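Local structure of serine protease pet (Escherichia coli, 4OM9) at residues A[354-366]-A[375-387]. The protein acts as a secreted serine protease and enterotoxin of enteroaggregative E. coli, probably cleaving the host cytoskeletal protein alpha-fodrin. Residues are numbered along the deposited sequence; the frame is centred on the assembly and turned at random.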
ATOM      1  N   LYS A 354      -4.339  37.128 -18.347  1.00 38.65           N
ATOM      2  CA  LYS A 354      -3.355  36.727 -17.357  1.00 37.12           C
ATOM      3  C   LYS A 354      -3.805  37.091 -15.952  1.00 38.22           C
ATOM      4  O   LYS A 354      -4.352  38.177 -15.720  1.00 41.74           O
ATOM      5  CB  LYS A 354      -2.005  37.382 -17.655  1.00 38.24           C
ATOM      6  CG  LYS A 354      -1.341  36.893 -18.930  1.00 35.65           C
ATOM      7  CD  LYS A 354       0.092  37.363 -18.967  1.00 40.25           C
ATOM      8  CE  LYS A 354       0.810  36.915 -20.239  1.00 47.44           C
ATOM      9  NZ  LYS A 354      -0.119  36.393 -21.291  1.00 37.47           N
ATOM     10  N   TYR A 355      -3.601  36.177 -15.008  1.00 37.24           N
ATOM     11  CA  TYR A 355      -3.661  36.575 -13.611  1.00 36.52           C
ATOM     12  C   TYR A 355      -2.372  37.363 -13.401  1.00 35.77           C
ATOM     13  O   TYR A 355      -1.345  37.051 -14.015  1.00 36.45           O
ATOM     14  CB  TYR A 355      -3.788  35.373 -12.635  1.00 31.91           C
ATOM     15  CG  TYR A 355      -4.119  35.853 -11.241  1.00 29.58           C
ATOM     16  CD1 TYR A 355      -5.427  36.139 -10.881  1.00 29.23           C
ATOM     17  CD2 TYR A 355      -3.112  36.094 -10.322  1.00 29.90           C
ATOM     18  CE1 TYR A 355      -5.727  36.640  -9.623  1.00 31.66           C
ATOM     19  CE2 TYR A 355      -3.385  36.583  -9.080  1.00 33.11           C
ATOM     20  CZ  TYR A 355      -4.696  36.858  -8.724  1.00 32.10           C
ATOM     21  OH  TYR A 355      -4.950  37.352  -7.468  1.00 30.78           O
ATOM     22  N   ALA A 356      -2.446  38.403 -12.582  1.00 35.22           N
ATOM     23  CA  ALA A 356      -1.292  39.234 -12.240  1.00 41.57           C
ATOM     24  C   ALA A 356      -0.055  38.414 -11.869  1.00 39.08           C
ATOM     25  O   ALA A 356      -0.166  37.313 -11.335  1.00 39.11           O
ATOM     26  CB  ALA A 356      -1.654  40.184 -11.091  1.00 40.26           C
ATOM     27  N   SER A 357       1.118  38.980 -12.133  1.00 43.44           N
ATOM     28  CA  SER A 357       2.366  38.231 -12.042  1.00 42.42           C
ATOM     29  C   SER A 357       3.098  38.413 -10.715  1.00 42.74           C
ATOM     30  O   SER A 357       4.075  37.719 -10.443  1.00 45.18           O
ATOM     31  CB  SER A 357       3.303  38.623 -13.181  1.00 41.32           C
ATOM     32  OG  SER A 357       4.106  39.718 -12.796  1.00 50.22           O
ATOM     33  N   ASN A 358       2.658  39.345  -9.886  1.00 41.82           N
ATOM     34  CA  ASN A 358       3.296  39.456  -8.581  1.00 50.11           C
ATOM     35  C   ASN A 358       2.446  38.813  -7.476  1.00 45.84           C
ATOM     36  O   ASN A 358       2.678  39.030  -6.291  1.00 44.79           O
ATOM     37  CB  ASN A 358       3.611  40.924  -8.253  1.00 50.76           C
ATOM     38  CG  ASN A 358       2.368  41.807  -8.188  1.00 58.22           C
ATOM     39  OD1 ASN A 358       1.293  41.438  -8.668  1.00 57.29           O
ATOM     40  ND2 ASN A 358       2.523  42.995  -7.609  1.00 60.28           N
ATOM     41  N   ASP A 359       1.476  38.005  -7.883  1.00 47.99           N
ATOM     42  CA  ASP A 359       0.520  37.429  -6.947  1.00 46.82           C
ATOM     43  C   ASP A 359       0.139  36.015  -7.376  1.00 42.40           C
ATOM     44  O   ASP A 359       0.097  35.717  -8.571  1.00 42.59           O
ATOM     45  CB  ASP A 359      -0.732  38.311  -6.860  1.00 43.39           C
ATOM     46  CG  ASP A 359      -1.615  37.962  -5.670  1.00 45.18           C
ATOM     47  OD1 ASP A 359      -1.082  37.866  -4.543  1.00 45.70           O
ATOM     48  OD2 ASP A 359      -2.839  37.787  -5.863  1.00 40.02           O
ATOM     49  N   ALA A 360      -0.146  35.148  -6.411  1.00 33.57           N
ATOM     50  CA  ALA A 360      -0.640  33.810  -6.736  1.00 31.57           C
ATOM     51  C   ALA A 360      -2.115  33.817  -7.061  1.00 29.06           C
ATOM     52  O   ALA A 360      -2.911  34.450  -6.374  1.00 29.43           O
ATOM     53  CB  ALA A 360      -0.381  32.829  -5.580  1.00 28.86           C
ATOM     54  N   LEU A 361      -2.488  33.086  -8.093  1.00 27.96           N
ATOM     55  CA  LEU A 361      -3.891  32.895  -8.385  1.00 28.29           C
ATOM     56  C   LEU A 361      -4.463  31.746  -7.522  1.00 28.23           C
ATOM     57  O   LEU A 361      -4.073  30.584  -7.667  1.00 25.40           O
ATOM     58  CB  LEU A 361      -4.072  32.630  -9.882  1.00 28.09           C
ATOM     59  CG  LEU A 361      -5.312  31.897 -10.401  1.00 28.87           C
ATOM     60  CD1 LEU A 361      -6.595  32.493  -9.842  1.00 30.88           C
ATOM     61  CD2 LEU A 361      -5.330  31.918 -11.922  1.00 30.36           C
ATOM     62  N   HIS A 362      -5.388  32.090  -6.624  1.00 28.37           N
ATOM     63  CA  HIS A 362      -6.034  31.096  -5.747  1.00 27.36           C
ATOM     64  C   HIS A 362      -7.335  30.606  -6.346  1.00 28.42           C
ATOM     65  O   HIS A 362      -8.299  31.360  -6.454  1.00 31.04           O
ATOM     66  CB  HIS A 362      -6.322  31.679  -4.358  1.00 28.22           C
ATOM     67  CG  HIS A 362      -5.097  31.923  -3.536  1.00 28.78           C
ATOM     68  ND1 HIS A 362      -5.154  32.225  -2.192  1.00 29.10           N
ATOM     69  CD2 HIS A 362      -3.785  31.911  -3.863  1.00 27.00           C
ATOM     70  CE1 HIS A 362      -3.929  32.380  -1.725  1.00 31.31           C
ATOM     71  NE2 HIS A 362      -3.079  32.202  -2.720  1.00 31.45           N
ATOM     72  N   LYS A 363      -7.371  29.339  -6.722  1.00 25.68           N
ATOM     73  CA  LYS A 363      -8.557  28.754  -7.325  1.00 25.36           C
ATOM     74  C   LYS A 363      -9.248  27.751  -6.373  1.00 24.26           C
ATOM     75  O   LYS A 363      -8.643  26.757  -5.959  1.00 26.52           O
ATOM     76  CB  LYS A 363      -8.172  28.072  -8.645  1.00 22.53           C
ATOM     77  CG  LYS A 363      -9.355  27.676  -9.513  1.00 26.13           C
ATOM     78  CD  LYS A 363      -9.984  26.347  -9.123  1.00 25.30           C
ATOM     79  CE  LYS A 363     -11.164  26.019 -10.033  1.00 28.91           C
ATOM     80  NZ  LYS A 363     -11.958  24.920  -9.428  1.00 26.25           N
ATOM     81  N   ILE A 364     -10.508  28.000  -6.038  1.00 26.85           N
ATOM     82  CA  ILE A 364     -11.294  27.035  -5.251  1.00 27.88           C
ATOM     83  C   ILE A 364     -12.626  26.814  -5.923  1.00 29.32           C
ATOM     84  O   ILE A 364     -12.842  27.276  -7.057  1.00 30.95           O
ATOM     85  CB  ILE A 364     -11.545  27.474  -3.805  1.00 27.35           C
ATOM     86  CG1 ILE A 364     -12.354  28.777  -3.769  1.00 30.32           C
ATOM     87  CG2 ILE A 364     -10.244  27.636  -3.066  1.00 28.14           C
ATOM     88  CD1 ILE A 364     -12.727  29.243  -2.345  1.00 29.20           C
ATOM     89  N   GLY A 365     -13.510  26.097  -5.237  1.00 29.83           N
ATOM     90  CA  GLY A 365     -14.799  25.746  -5.796  1.00 30.39           C
ATOM     91  C   GLY A 365     -14.717  24.530  -6.695  1.00 31.51           C
ATOM     92  O   GLY A 365     -13.628  24.104  -7.101  1.00 30.39           O
ATOM     93  N   GLU A 366     -15.872  23.977  -7.035  1.00 38.06           N
ATOM     94  CA  GLU A 366     -15.901  22.677  -7.683  1.00 37.42           C
ATOM     95  C   GLU A 366     -15.834  22.703  -9.201  1.00 34.53           C
ATOM     96  O   GLU A 366     -15.581  21.669  -9.817  1.00 30.82           O
ATOM     97  CB  GLU A 366     -17.153  21.926  -7.248  1.00 39.50           C
ATOM     98  CG  GLU A 366     -17.107  21.498  -5.799  1.00 46.29           C
ATOM     99  CD  GLU A 366     -18.347  20.744  -5.400  1.00 51.30           C
ATOM    100  OE1 GLU A 366     -19.192  21.319  -4.689  1.00 59.81           O
ATOM    101  OE2 GLU A 366     -18.482  19.579  -5.813  1.00 56.52           O
ATOM    102  N   GLN A 375       0.366  32.215 -18.203  1.00 34.66           N
ATOM    103  CA  GLN A 375       0.007  33.148 -17.143  1.00 33.97           C
ATOM    104  C   GLN A 375       1.200  33.904 -16.592  1.00 34.83           C
ATOM    105  O   GLN A 375       1.034  34.992 -16.037  1.00 37.58           O
ATOM    106  CB  GLN A 375      -0.684  32.399 -16.011  1.00 29.80           C
ATOM    107  CG  GLN A 375      -2.013  31.805 -16.419  1.00 31.68           C
ATOM    108  CD  GLN A 375      -3.052  32.874 -16.694  1.00 34.70           C
ATOM    109  OE1 GLN A 375      -3.537  33.557 -15.772  1.00 32.15           O
ATOM    110  NE2 GLN A 375      -3.401  33.031 -17.963  1.00 30.60           N
ATOM    111  N   ASN A 376       2.398  33.347 -16.768  1.00 32.06           N
ATOM    112  CA  ASN A 376       3.594  33.910 -16.141  1.00 36.49           C
ATOM    113  C   ASN A 376       3.347  34.220 -14.646  1.00 36.20           C
ATOM    114  O   ASN A 376       3.764  35.247 -14.122  1.00 34.63           O
ATOM    115  CB  ASN A 376       4.044  35.168 -16.902  1.00 39.51           C
ATOM    116  CG  ASN A 376       5.376  35.721 -16.406  1.00 43.94           C
ATOM    117  OD1 ASN A 376       6.188  35.001 -15.818  1.00 44.69           O
ATOM    118  ND2 ASN A 376       5.587  37.019 -16.618  1.00 47.36           N
ATOM    119  N   THR A 377       2.660  33.314 -13.957  1.00 36.20           N
ATOM    120  CA  THR A 377       2.489  33.447 -12.512  1.00 36.68           C
ATOM    121  C   THR A 377       2.246  32.080 -11.915  1.00 32.24           C
ATOM    122  O   THR A 377       2.229  31.090 -12.642  1.00 27.70           O
ATOM    123  CB  THR A 377       1.303  34.407 -12.122  1.00 35.95           C
ATOM    124  OG1 THR A 377       1.473  34.885 -10.778  1.00 32.95           O
ATOM    125  CG2 THR A 377      -0.030  33.685 -12.242  1.00 31.82           C
ATOM    126  N   ASN A 378       2.052  32.037 -10.595  1.00 32.52           N
ATOM    127  CA  ASN A 378       1.850  30.781  -9.879  1.00 30.61           C
ATOM    128  C   ASN A 378       0.387  30.504  -9.614  1.00 27.48           C
ATOM    129  O   ASN A 378      -0.417  31.419  -9.463  1.00 25.77           O
ATOM    130  CB  ASN A 378       2.637  30.774  -8.564  1.00 28.59           C
ATOM    131  CG  ASN A 378       4.141  30.898  -8.792  1.00 35.44           C
ATOM    132  OD1 ASN A 378       4.642  30.629  -9.895  1.00 33.35           O
ATOM    133  ND2 ASN A 378       4.870  31.311  -7.755  1.00 32.63           N
ATOM    134  N   LEU A 379       0.046  29.226  -9.615  1.00 29.24           N
ATOM    135  CA  LEU A 379      -1.293  28.794  -9.311  1.00 30.23           C
ATOM    136  C   LEU A 379      -1.318  28.103  -7.941  1.00 26.41           C
ATOM    137  O   LEU A 379      -0.417  27.334  -7.608  1.00 22.57           O
ATOM    138  CB  LEU A 379      -1.803  27.846 -10.396  1.00 27.49           C
ATOM    139  CG  LEU A 379      -3.120  27.160 -10.021  1.00 25.26           C
ATOM    140  CD1 LEU A 379      -4.258  28.162 -10.052  1.00 25.51           C
ATOM    141  CD2 LEU A 379      -3.434  25.965 -10.898  1.00 25.01           C
ATOM    142  N   LYS A 380      -2.339  28.401  -7.148  1.00 24.11           N
ATOM    143  CA  LYS A 380      -2.646  27.617  -5.955  1.00 23.31           C
ATOM    144  C   LYS A 380      -4.082  27.134  -6.050  1.00 24.33           C
ATOM    145  O   LYS A 380      -5.002  27.940  -5.996  1.00 26.19           O
ATOM    146  CB  LYS A 380      -2.429  28.432  -4.687  1.00 23.69           C
ATOM    147  CG  LYS A 380      -0.967  28.729  -4.425  1.00 24.24           C
ATOM    148  CD  LYS A 380      -0.715  29.181  -3.010  1.00 26.64           C
ATOM    149  CE  LYS A 380       0.778  29.336  -2.763  1.00 30.63           C
ATOM    150  NZ  LYS A 380       1.149  29.536  -1.321  1.00 29.51           N
ATOM    151  N   THR A 381      -4.282  25.828  -6.218  1.00 27.08           N
ATOM    152  CA  THR A 381      -5.626  25.305  -6.405  1.00 26.08           C
ATOM    153  C   THR A 381      -5.974  24.207  -5.377  1.00 25.70           C
ATOM    154  O   THR A 381      -5.116  23.413  -4.977  1.00 25.20           O
ATOM    155  CB  THR A 381      -5.822  24.774  -7.852  1.00 27.85           C
ATOM    156  OG1 THR A 381      -7.143  24.245  -7.992  1.00 29.41           O
ATOM    157  CG2 THR A 381      -4.806  23.692  -8.217  1.00 26.99           C
ATOM    158  N   GLY A 382      -7.233  24.197  -4.931  1.00 25.63           N
ATOM    159  CA  GLY A 382      -7.680  23.279  -3.908  1.00 25.70           C
ATOM    160  C   GLY A 382      -8.965  22.532  -4.217  1.00 27.07           C
ATOM    161  O   GLY A 382      -9.458  21.781  -3.388  1.00 27.46           O
ATOM    162  N   ASN A 383      -9.508  22.706  -5.412  1.00 22.53           N
ATOM    163  CA  ASN A 383     -10.809  22.125  -5.704  1.00 24.72           C
ATOM    164  C   ASN A 383     -11.152  22.250  -7.188  1.00 23.56           C
ATOM    165  O   ASN A 383     -10.618  23.110  -7.888  1.00 24.63           O
ATOM    166  CB  ASN A 383     -11.898  22.808  -4.843  1.00 23.26           C
ATOM    167  CG  ASN A 383     -13.135  21.962  -4.704  1.00 24.51           C
ATOM    168  OD1 ASN A 383     -13.159  20.834  -5.180  1.00 25.30           O
ATOM    169  ND2 ASN A 383     -14.164  22.485  -4.048  1.00 25.79           N
ATOM    170  N   GLY A 384     -12.073  21.420  -7.657  1.00 28.26           N
ATOM    171  CA  GLY A 384     -12.479  21.470  -9.042  1.00 28.90           C
ATOM    172  C   GLY A 384     -11.312  21.213 -10.001  1.00 29.13           C
ATOM    173  O   GLY A 384     -10.287  20.606  -9.627  1.00 28.97           O
ATOM    174  N   THR A 385     -11.466  21.693 -11.236  1.00 32.61           N
ATOM    175  CA  THR A 385     -10.519  21.400 -12.301  1.00 33.35           C
ATOM    176  C   THR A 385      -9.840  22.662 -12.817  1.00 34.34           C
ATOM    177  O   THR A 385     -10.482  23.677 -13.016  1.00 37.60           O
ATOM    178  CB  THR A 385     -11.217  20.715 -13.484  1.00 37.94           C
ATOM    179  OG1 THR A 385     -11.998  19.616 -13.005  1.00 40.88           O
ATOM    180  CG2 THR A 385     -10.187  20.218 -14.518  1.00 38.75           C
ATOM    181  N   VAL A 386      -8.533  22.594 -13.004  1.00 26.99           N
ATOM    182  CA  VAL A 386      -7.814  23.620 -13.700  1.00 27.99           C
ATOM    183  C   VAL A 386      -7.192  22.950 -14.927  1.00 27.93           C
ATOM    184  O   VAL A 386      -6.448  21.965 -14.814  1.00 26.66           O
ATOM    185  CB  VAL A 386      -6.759  24.286 -12.816  1.00 27.24           C
ATOM    186  CG1 VAL A 386      -5.917  25.285 -13.639  1.00 25.96           C
ATOM    187  CG2 VAL A 386      -7.439  24.994 -11.652  1.00 23.79           C
ATOM    188  N   ILE A 387      -7.552  23.453 -16.103  1.00 26.37           N
ATOM    189  CA  ILE A 387      -7.085  22.873 -17.336  1.00 28.30           C
ATOM    190  C   ILE A 387      -5.977  23.734 -17.922  1.00 28.26           C
ATOM    191  O   ILE A 387      -6.114  24.942 -18.044  1.00 30.21           O
ATOM    192  CB  ILE A 387      -8.218  22.727 -18.355  1.00 33.34           C
ATOM    193  CG1 ILE A 387      -9.391  21.953 -17.739  1.00 33.37           C
ATOM    194  CG2 ILE A 387      -7.695  22.040 -19.643  1.00 33.08           C
ATOM    195  CD1 ILE A 387     -10.639  21.906 -18.633  1.00 32.00           C
TER
HETATM  196  O   HOH W   1       1.067  37.663 -15.216  1.00 30.72           O
HETATM  197  O   HOH W   2     -13.509  24.989  -2.760  1.00 30.72           O
HETATM  198  O   HOH W   3     -14.589  20.578 -12.243  1.00 44.72           O
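The ammonium group of K363 is gripped by several backbone carbonyls: NZ donates to N383 O at 2.7 Å and to G365 O at 3.0 Å, with G367 O as a further partner. NZ stands above the plane of both carbonyls, 41° out of that of N383 and 49° out of that of G365. A bend at chi2 (-83°) carries the lysine chain alongside T381 and past V386 CG2, 3.8 Å from K363 CD, to these carbonyls. They come from both coils, so the ammonium charge of this buried residue is probably well compensated where the two chains turn. This exemplifies how successive coils of a right-handed parallel beta-helix, the fold of autotransporter passenger domains, stack: strands 361-364 and 379-381 pair in parallel, with K380 N donating to L361 O at 2.8 Å and K363 N to K380 O. On the face bearing L361 and L379, CD1 of L379 meets CG of L361; on the other, H362 and K380 lie side by side, and K380 NZ goes on to A632 O. Before the strands, T377 OG1 lies 2.7 Å from D359 O and 3.0 Å from A356 O. Nearby, Y355 N, standing above the amide plane of Q375, donates to Q375 OE1 at 2.7 Å; OE1 also takes W351 NE1.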